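Putative phosphatase (PDB 3SD7) probably hydrolyses phosphate esters, as a member of the haloacid dehalogenase-like family, and binds a sodium ion in this crystal. Local coordinates at residues A[113-127]-A[228-240]. Residues are numbered along the deposited sequence; the frame is centred on the assembly and turned at random. Where two conformers were deposited one is given.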
ATOM      1  N   GLU A 113      -8.050 -10.290  -6.136  1.00 26.93           N
ATOM      2  CA  GLU A 113      -9.031 -11.338  -6.110  1.00 30.24           C
ATOM      3  C   GLU A 113      -9.015 -12.038  -4.744  1.00 27.98           C
ATOM      4  O   GLU A 113      -7.953 -12.342  -4.218  1.00 27.50           O
ATOM      5  CB  GLU A 113      -8.736 -12.365  -7.205  1.00 32.01           C
ATOM      6  CG  GLU A 113      -9.897 -13.170  -7.563  1.00 39.50           C
ATOM      7  CD  GLU A 113     -10.918 -12.373  -8.369  1.00 45.07           C
ATOM      8  OE1 GLU A 113     -12.091 -12.711  -8.270  1.00 47.66           O
ATOM      9  OE2 GLU A 113     -10.541 -11.405  -9.091  1.00 51.89           O
ATOM     10  N   ASN A 114     -10.209 -12.226  -4.196  1.00 29.00           N
ATOM     11  CA  ASN A 114     -10.480 -12.933  -2.914  1.00 29.63           C
ATOM     12  C   ASN A 114     -10.214 -12.139  -1.646  1.00 28.19           C
ATOM     13  O   ASN A 114     -10.473 -12.630  -0.547  1.00 28.76           O
ATOM     14  CB  ASN A 114      -9.746 -14.271  -2.857  1.00 32.35           C
ATOM     15  CG  ASN A 114     -10.084 -15.163  -4.057  1.00 35.70           C
ATOM     16  OD1 ASN A 114     -11.251 -15.275  -4.445  1.00 37.63           O
ATOM     17  ND2 ASN A 114      -9.064 -15.806  -4.643  1.00 37.02           N
ATOM     18  N   MET A 115      -9.741 -10.917  -1.801  1.00 25.60           N
ATOM     19  CA  MET A 115      -9.432 -10.110  -0.617  1.00 24.98           C
ATOM     20  C   MET A 115     -10.704  -9.753   0.144  1.00 25.81           C
ATOM     21  O   MET A 115     -10.749  -9.877   1.386  1.00 24.45           O
ATOM     22  CB  MET A 115      -8.633  -8.878  -0.986  1.00 25.61           C
ATOM     23  CG  MET A 115      -8.198  -8.077   0.253  1.00 25.95           C
ATOM     24  SD  MET A 115      -7.362  -8.970   1.580  1.00 25.58           S
ATOM     25  CE  MET A 115      -5.710  -9.223   0.843  1.00 28.04           C
ATOM     26  N   LYS A 116     -11.771  -9.380  -0.572  1.00 26.80           N
ATOM     27  CA  LYS A 116     -13.005  -9.017   0.143  1.00 30.13           C
ATOM     28  C   LYS A 116     -13.479 -10.188   1.016  1.00 30.88           C
ATOM     29  O   LYS A 116     -13.832 -10.001   2.181  1.00 31.13           O
ATOM     30  CB  LYS A 116     -14.075  -8.490  -0.811  1.00 30.39           C
ATOM     31  CG  LYS A 116     -15.213  -7.804  -0.101  1.00 36.56           C
ATOM     32  CD  LYS A 116     -16.241  -7.285  -1.091  1.00 43.88           C
ATOM     33  CE  LYS A 116     -17.218  -6.346  -0.412  1.00 48.56           C
ATOM     34  NZ  LYS A 116     -17.864  -6.948   0.785  1.00 56.08           N
ATOM     35  N   GLU A 117     -13.474 -11.400   0.458  1.00 31.31           N
ATOM     36  CA  GLU A 117     -13.837 -12.601   1.211  1.00 33.45           C
ATOM     37  C   GLU A 117     -12.976 -12.807   2.457  1.00 32.32           C
ATOM     38  O   GLU A 117     -13.508 -13.102   3.529  1.00 30.09           O
ATOM     39  CB  GLU A 117     -13.761 -13.868   0.329  1.00 38.14           C
ATOM     40  CG  GLU A 117     -13.688 -15.182   1.167  1.00 44.16           C
ATOM     41  CD  GLU A 117     -13.397 -16.425   0.338  1.00 56.18           C
ATOM     42  OE1 GLU A 117     -14.168 -16.683  -0.602  1.00 57.33           O
ATOM     43  OE2 GLU A 117     -12.418 -17.152   0.662  1.00 56.92           O
ATOM     44  N   ILE A 118     -11.650 -12.659   2.349  1.00 29.59           N
ATOM     45  CA  ILE A 118     -10.824 -12.913   3.524  1.00 28.47           C
ATOM     46  C   ILE A 118     -11.053 -11.827   4.579  1.00 25.36           C
ATOM     47  O   ILE A 118     -11.104 -12.134   5.766  1.00 26.68           O
ATOM     48  CB  ILE A 118      -9.318 -13.154   3.221  1.00 31.99           C
ATOM     49  CG1 ILE A 118      -8.615 -11.883   2.927  1.00 33.60           C
ATOM     50  CG2 ILE A 118      -9.105 -14.285   2.160  1.00 34.93           C
ATOM     51  CD1 ILE A 118      -8.273 -11.120   4.185  1.00 41.87           C
ATOM     52  N   LEU A 119     -11.222 -10.570   4.157  1.00 23.51           N
ATOM     53  CA  LEU A 119     -11.511  -9.504   5.135  1.00 22.67           C
ATOM     54  C   LEU A 119     -12.813  -9.811   5.867  1.00 24.74           C
ATOM     55  O   LEU A 119     -12.864  -9.663   7.082  1.00 23.70           O
ATOM     56  CB  LEU A 119     -11.613  -8.139   4.483  1.00 24.61           C
ATOM     57  CG  LEU A 119     -10.296  -7.669   3.870  1.00 22.77           C
ATOM     58  CD1 LEU A 119     -10.526  -6.370   3.124  1.00 23.62           C
ATOM     59  CD2 LEU A 119      -9.185  -7.494   4.927  1.00 25.74           C
ATOM     60  N   GLU A 120     -13.840 -10.228   5.125  1.00 25.12           N
ATOM     61  CA  GLU A 120     -15.156 -10.590   5.710  1.00 28.63           C
ATOM     62  C   GLU A 120     -14.967 -11.751   6.714  1.00 29.28           C
ATOM     63  O   GLU A 120     -15.513 -11.721   7.811  1.00 30.59           O
ATOM     64  CB  GLU A 120     -16.131 -10.991   4.597  1.00 31.15           C
ATOM     65  CG  GLU A 120     -16.626  -9.801   3.745  1.00 36.11           C
ATOM     66  CD  GLU A 120     -17.448 -10.173   2.500  1.00 45.92           C
ATOM     67  OE1 GLU A 120     -17.495 -11.352   2.061  1.00 46.63           O
ATOM     68  OE2 GLU A 120     -18.050  -9.243   1.941  1.00 50.40           O
ATOM     69  N   MET A 121     -14.150 -12.738   6.350  1.00 27.90           N
ATOM     70  CA  MET A 121     -13.894 -13.880   7.234  1.00 28.88           C
ATOM     71  C   MET A 121     -13.197 -13.459   8.527  1.00 27.44           C
ATOM     72  O   MET A 121     -13.549 -13.907   9.624  1.00 28.24           O
ATOM     73  CB  MET A 121     -13.109 -14.960   6.492  1.00 30.69           C
ATOM     74  CG  MET A 121     -13.947 -15.630   5.418  1.00 35.85           C
ATOM     75  SD  MET A 121     -12.949 -16.752   4.438  1.00 47.14           S
ATOM     76  CE  MET A 121     -12.320 -17.773   5.753  1.00 42.36           C
ATOM     77  N   LEU A 122     -12.195 -12.606   8.402  1.00 25.13           N
ATOM     78  CA  LEU A 122     -11.470 -12.121   9.577  1.00 23.62           C
ATOM     79  C   LEU A 122     -12.401 -11.306  10.495  1.00 23.58           C
ATOM     80  O   LEU A 122     -12.392 -11.450  11.714  1.00 22.99           O
ATOM     81  CB  LEU A 122     -10.286 -11.263   9.130  1.00 22.48           C
ATOM     82  CG  LEU A 122      -9.189 -11.990   8.350  1.00 23.94           C
ATOM     83  CD1 LEU A 122      -8.169 -10.949   7.799  1.00 22.92           C
ATOM     84  CD2 LEU A 122      -8.491 -13.009   9.207  1.00 27.61           C
ATOM     85  N   TYR A 123     -13.137 -10.392   9.885  1.00 23.40           N
ATOM     86  CA  TYR A 123     -14.052  -9.534  10.623  1.00 23.75           C
ATOM     87  C   TYR A 123     -15.113 -10.331  11.371  1.00 25.24           C
ATOM     88  O   TYR A 123     -15.423 -10.029  12.527  1.00 25.74           O
ATOM     89  CB  TYR A 123     -14.692  -8.593   9.649  1.00 24.67           C
ATOM     90  CG  TYR A 123     -15.547  -7.526  10.275  1.00 25.69           C
ATOM     91  CD1 TYR A 123     -14.976  -6.388  10.799  1.00 26.92           C
ATOM     92  CD2 TYR A 123     -16.914  -7.658  10.319  1.00 29.98           C
ATOM     93  CE1 TYR A 123     -15.744  -5.384  11.344  1.00 32.08           C
ATOM     94  CE2 TYR A 123     -17.704  -6.649  10.861  1.00 37.54           C
ATOM     95  CZ  TYR A 123     -17.091  -5.513  11.367  1.00 34.67           C
ATOM     96  OH  TYR A 123     -17.842  -4.502  11.934  1.00 38.74           O
ATOM     97  N   LYS A 124     -15.669 -11.339  10.709  1.00 24.69           N
ATOM     98  CA  LYS A 124     -16.706 -12.154  11.309  1.00 27.90           C
ATOM     99  C   LYS A 124     -16.168 -13.012  12.445  1.00 26.45           C
ATOM    100  O   LYS A 124     -16.928 -13.473  13.287  1.00 27.63           O
ATOM    101  CB  LYS A 124     -17.439 -12.933  10.256  1.00 30.34           C
ATOM    102  CG  LYS A 124     -18.606 -13.719  10.848  1.00 35.48           C
ATOM    103  CD  LYS A 124     -19.766 -13.846   9.944  1.00 42.02           C
ATOM    104  CE  LYS A 124     -20.463 -12.557   9.710  1.00 34.39           C
ATOM    105  NZ  LYS A 124     -21.676 -12.884   8.992  1.00 36.25           N
ATOM    106  N   ASN A 125     -14.847 -13.211  12.469  1.00 26.92           N
ATOM    107  CA  ASN A 125     -14.218 -13.933  13.557  1.00 28.00           C
ATOM    108  C   ASN A 125     -13.834 -13.000  14.698  1.00 27.88           C
ATOM    109  O   ASN A 125     -13.240 -13.431  15.690  1.00 30.60           O
ATOM    110  CB  ASN A 125     -12.991 -14.666  13.047  1.00 27.26           C
ATOM    111  CG  ASN A 125     -12.332 -15.557  14.109  1.00 28.41           C
ATOM    112  OD1 ASN A 125     -11.121 -15.435  14.312  1.00 32.71           O
ATOM    113  ND2 ASN A 125     -13.085 -16.451  14.747  1.00 28.53           N
ATOM    114  N   GLY A 126     -14.193 -11.732  14.573  1.00 26.78           N
ATOM    115  CA  GLY A 126     -13.934 -10.769  15.631  1.00 28.24           C
ATOM    116  C   GLY A 126     -12.581 -10.094  15.627  1.00 29.04           C
ATOM    117  O   GLY A 126     -12.250  -9.396  16.596  1.00 29.48           O
ATOM    118  N   LYS A 127     -11.786 -10.289  14.576  1.00 26.16           N
ATOM    119  CA  LYS A 127     -10.467  -9.654  14.538  1.00 26.84           C
ATOM    120  C   LYS A 127     -10.607  -8.171  14.278  1.00 24.22           C
ATOM    121  O   LYS A 127     -11.535  -7.734  13.601  1.00 26.15           O
ATOM    122  CB  LYS A 127      -9.585 -10.297  13.482  1.00 26.94           C
ATOM    123  CG  LYS A 127      -9.306 -11.732  13.829  1.00 31.89           C
ATOM    124  CD  LYS A 127      -8.322 -12.385  12.971  1.00 36.88           C
ATOM    125  CE  LYS A 127      -8.296 -13.897  13.266  1.00 34.55           C
ATOM    126  NZ  LYS A 127      -8.033 -14.332  14.683  1.00 36.60           N
ATOM    127  N   ILE A 228       5.655 -15.990   4.794  1.00 29.42           N
ATOM    128  CA  ILE A 228       5.581 -15.572   3.405  1.00 28.61           C
ATOM    129  C   ILE A 228       4.381 -16.266   2.740  1.00 30.70           C
ATOM    130  O   ILE A 228       4.209 -17.495   2.910  1.00 34.21           O
ATOM    131  CB  ILE A 228       6.882 -15.923   2.666  1.00 29.84           C
ATOM    132  CG1 ILE A 228       8.049 -15.122   3.269  1.00 30.81           C
ATOM    133  CG2 ILE A 228       6.783 -15.635   1.164  1.00 30.48           C
ATOM    134  CD1 ILE A 228       9.405 -15.495   2.705  1.00 34.00           C
ATOM    135  N   VAL A 229       3.559 -15.512   2.001  1.00 29.04           N
ATOM    136  CA  VAL A 229       2.441 -16.102   1.239  1.00 31.52           C
ATOM    137  C   VAL A 229       2.460 -15.707  -0.245  1.00 30.90           C
ATOM    138  O   VAL A 229       2.832 -14.572  -0.592  1.00 28.10           O
ATOM    139  CB  VAL A 229       1.061 -15.764   1.857  1.00 32.01           C
ATOM    140  CG1 VAL A 229       1.029 -16.255   3.283  1.00 35.20           C
ATOM    141  CG2 VAL A 229       0.791 -14.271   1.784  1.00 29.71           C
ATOM    142  N   GLU A 230       2.094 -16.649  -1.120  0.60 31.37           N
ATOM    143  CA  GLU A 230       2.041 -16.399  -2.551  0.60 31.67           C
ATOM    144  C   GLU A 230       0.759 -15.707  -2.994  0.60 32.54           C
ATOM    145  O   GLU A 230       0.783 -14.882  -3.905  0.60 32.89           O
ATOM    146  CB  GLU A 230       2.206 -17.711  -3.358  0.60 35.00           C
ATOM    147  CG  GLU A 230       3.643 -18.133  -3.648  0.60 37.20           C
ATOM    148  CD  GLU A 230       4.288 -17.366  -4.814  0.60 39.81           C
ATOM    149  OE1 GLU A 230       3.900 -16.203  -5.090  0.60 39.04           O
ATOM    150  OE2 GLU A 230       5.203 -17.933  -5.459  0.60 38.41           O
ATOM    151  N   ASN A 231      -0.351 -16.002  -2.323  1.00 31.89           N
ATOM    152  CA  ASN A 231      -1.631 -15.496  -2.745  1.00 32.31           C
ATOM    153  C   ASN A 231      -2.504 -15.086  -1.577  1.00 29.69           C
ATOM    154  O   ASN A 231      -2.188 -15.356  -0.419  1.00 30.25           O
ATOM    155  CB  ASN A 231      -2.322 -16.558  -3.598  1.00 35.31           C
ATOM    156  CG  ASN A 231      -2.322 -17.907  -2.940  1.00 40.17           C
ATOM    157  OD1 ASN A 231      -2.804 -18.056  -1.820  1.00 41.18           O
ATOM    158  ND2 ASN A 231      -1.788 -18.922  -3.642  1.00 45.78           N
ATOM    159  N   VAL A 232      -3.573 -14.382  -1.907  1.00 30.03           N
ATOM    160  CA  VAL A 232      -4.506 -13.857  -0.926  1.00 28.03           C
ATOM    161  C   VAL A 232      -5.130 -14.951  -0.078  1.00 30.79           C
ATOM    162  O   VAL A 232      -5.185 -14.838   1.153  1.00 29.36           O
ATOM    163  CB  VAL A 232      -5.578 -12.995  -1.629  1.00 31.33           C
ATOM    164  CG1 VAL A 232      -6.737 -12.668  -0.693  1.00 28.50           C
ATOM    165  CG2 VAL A 232      -4.934 -11.720  -2.210  1.00 27.97           C
ATOM    166  N   GLU A 233      -5.596 -16.016  -0.723  1.00 33.82           N
ATOM    167  CA  GLU A 233      -6.249 -17.103   0.007  1.00 38.74           C
ATOM    168  C   GLU A 233      -5.385 -17.708   1.118  1.00 37.67           C
ATOM    169  O   GLU A 233      -5.910 -18.133   2.151  1.00 40.43           O
ATOM    170  CB  GLU A 233      -6.733 -18.209  -0.950  1.00 43.66           C
ATOM    171  CG  GLU A 233      -8.022 -17.871  -1.758  1.00 51.10           C
ATOM    172  CD  GLU A 233      -9.286 -17.676  -0.893  1.00 57.09           C
ATOM    173  OE1 GLU A 233     -10.365 -17.398  -1.467  1.00 62.69           O
ATOM    174  OE2 GLU A 233      -9.218 -17.794   0.346  1.00 57.58           O
ATOM    175  N   SER A 234      -4.076 -17.759   0.904  1.00 35.83           N
ATOM    176  CA  SER A 234      -3.165 -18.302   1.916  1.00 36.47           C
ATOM    177  C   SER A 234      -3.101 -17.479   3.217  1.00 36.50           C
ATOM    178  O   SER A 234      -2.640 -17.988   4.234  1.00 37.54           O
ATOM    179  CB  SER A 234      -1.763 -18.475   1.341  1.00 37.62           C
ATOM    180  OG  SER A 234      -1.759 -19.517   0.400  1.00 39.92           O
ATOM    181  N   ILE A 235      -3.522 -16.209   3.178  1.00 32.91           N
ATOM    182  CA  ILE A 235      -3.572 -15.382   4.392  1.00 33.65           C
ATOM    183  C   ILE A 235      -4.464 -16.058   5.471  1.00 36.90           C
ATOM    184  O   ILE A 235      -4.111 -16.055   6.655  1.00 36.55           O
ATOM    185  CB  ILE A 235      -4.048 -13.951   4.070  1.00 31.42           C
ATOM    186  CG1 ILE A 235      -2.970 -13.236   3.245  1.00 30.25           C
ATOM    187  CG2 ILE A 235      -4.344 -13.155   5.354  1.00 32.57           C
ATOM    188  CD1 ILE A 235      -3.375 -11.905   2.651  1.00 31.83           C
ATOM    189  N   LYS A 236      -5.572 -16.664   5.035  1.00 41.93           N
ATOM    190  CA  LYS A 236      -6.512 -17.399   5.919  1.00 47.14           C
ATOM    191  C   LYS A 236      -5.844 -18.483   6.745  1.00 49.81           C
ATOM    192  O   LYS A 236      -6.221 -18.730   7.894  1.00 51.56           O
ATOM    193  CB  LYS A 236      -7.581 -18.150   5.106  1.00 50.40           C
ATOM    194  CG  LYS A 236      -8.472 -17.341   4.196  1.00 52.84           C
ATOM    195  CD  LYS A 236      -9.529 -18.239   3.530  1.00 58.40           C
ATOM    196  CE  LYS A 236      -8.915 -19.394   2.762  1.00 64.15           C
ATOM    197  NZ  LYS A 236      -9.913 -20.057   1.870  1.00 69.19           N
ATOM    198  N   ASP A 237      -4.903 -19.185   6.127  1.00 49.96           N
ATOM    199  CA  ASP A 237      -4.234 -20.311   6.760  1.00 52.10           C
ATOM    200  C   ASP A 237      -3.354 -19.889   7.931  1.00 49.62           C
ATOM    201  O   ASP A 237      -3.111 -20.688   8.847  1.00 50.52           O
ATOM    202  CB  ASP A 237      -3.406 -21.090   5.719  1.00 55.01           C
ATOM    203  CG  ASP A 237      -4.231 -21.515   4.504  1.00 58.82           C
ATOM    204  OD1 ASP A 237      -5.470 -21.625   4.613  1.00 66.69           O
ATOM    205  OD2 ASP A 237      -3.632 -21.742   3.434  1.00 68.24           O
ATOM    206  N   ILE A 238      -2.892 -18.636   7.909  1.00 42.55           N
ATOM    207  CA  ILE A 238      -2.031 -18.082   8.958  1.00 40.26           C
ATOM    208  C   ILE A 238      -2.854 -17.370  10.036  1.00 39.69           C
ATOM    209  O   ILE A 238      -2.582 -17.486  11.232  1.00 41.04           O
ATOM    210  CB  ILE A 238      -1.041 -17.058   8.350  1.00 37.88           C
ATOM    211  CG1 ILE A 238      -0.073 -17.774   7.392  1.00 41.67           C
ATOM    212  CG2 ILE A 238      -0.247 -16.316   9.428  1.00 36.52           C
ATOM    213  CD1 ILE A 238       0.772 -16.848   6.645  1.00 41.99           C
ATOM    214  N   LEU A 239      -3.881 -16.655   9.606  1.00 35.82           N
ATOM    215  CA  LEU A 239      -4.656 -15.850  10.538  1.00 36.60           C
ATOM    216  C   LEU A 239      -5.836 -16.540  11.177  1.00 39.22           C
ATOM    217  O   LEU A 239      -6.271 -16.127  12.252  1.00 40.39           O
ATOM    218  CB  LEU A 239      -5.110 -14.583   9.838  1.00 33.04           C
ATOM    219  CG  LEU A 239      -3.971 -13.736   9.343  1.00 33.92           C
ATOM    220  CD1 LEU A 239      -4.485 -12.450   8.669  1.00 30.04           C
ATOM    221  CD2 LEU A 239      -2.975 -13.420  10.488  1.00 35.99           C
ATOM    222  N   LEU A 240      -6.370 -17.550  10.507  1.00 42.00           N
ATOM    223  CA  LEU A 240      -7.463 -18.340  11.018  1.00 45.97           C
ATOM    224  C   LEU A 240      -6.923 -19.782  11.136  1.00 50.48           C
ATOM    225  O   LEU A 240      -7.547 -20.761  10.794  1.00 50.94           O
ATOM    226  CB  LEU A 240      -8.682 -18.205  10.082  1.00 44.93           C
ATOM    227  CG  LEU A 240      -9.215 -16.761   9.937  1.00 43.83           C
ATOM    228  CD1 LEU A 240     -10.146 -16.582   8.752  1.00 46.07           C
ATOM    229  CD2 LEU A 240      -9.914 -16.282  11.219  1.00 41.54           C
ATOM    230  OXT LEU A 240      -5.782 -20.011  11.570  1.00 53.49           O
TER
HETATM  231  O   HOH W   1      -5.969 -16.114  -3.954  1.00 11.65           O
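Two nearly parallel helices, 115-124 and the C-terminal 235-239, pack side by side on one face of the central sheet, mainly through apolar side chains, their axes 10.8 Å apart and crossing at -16°. V232, in the turn leading to the second helix, fits against the start of the first: its CG1, anti to the backbone N (chi1 168°), lies 3.6 Å from M115 N, and the methyl CE of M115 reaches both V232 CG1 and I235 CD1. Further along, I118 CG2 packs on K236 CG at 3.7 Å, M121 CE lies over K236 CD at 3.6 Å and also meets L240 CD1, and L122 CD2 rests against L239 CB and L240 CG. In this Rossmann-like HAD core, of parallel-strand order 3-2-1-4-5-6, L122 and L239 also reach strand 31-34, through F34 and V32 respectively. Near the N-terminal end of helix 115-124 the edge is polar. The carboxylates of E117 and E233 come close, OE2 to OE1 3.0 Å, their planes 54° apart; K236 NZ, salt-bridged to E233 OE2 at 2.8 Å, is 4.0 Å from E117 OE2 and would partly offset the repulsion. One water accepts from N114 ND2 and E233 N. At the far end K127 CE packs on L240 CD2, while K127 NZ hydrogen-bonds Y29 O.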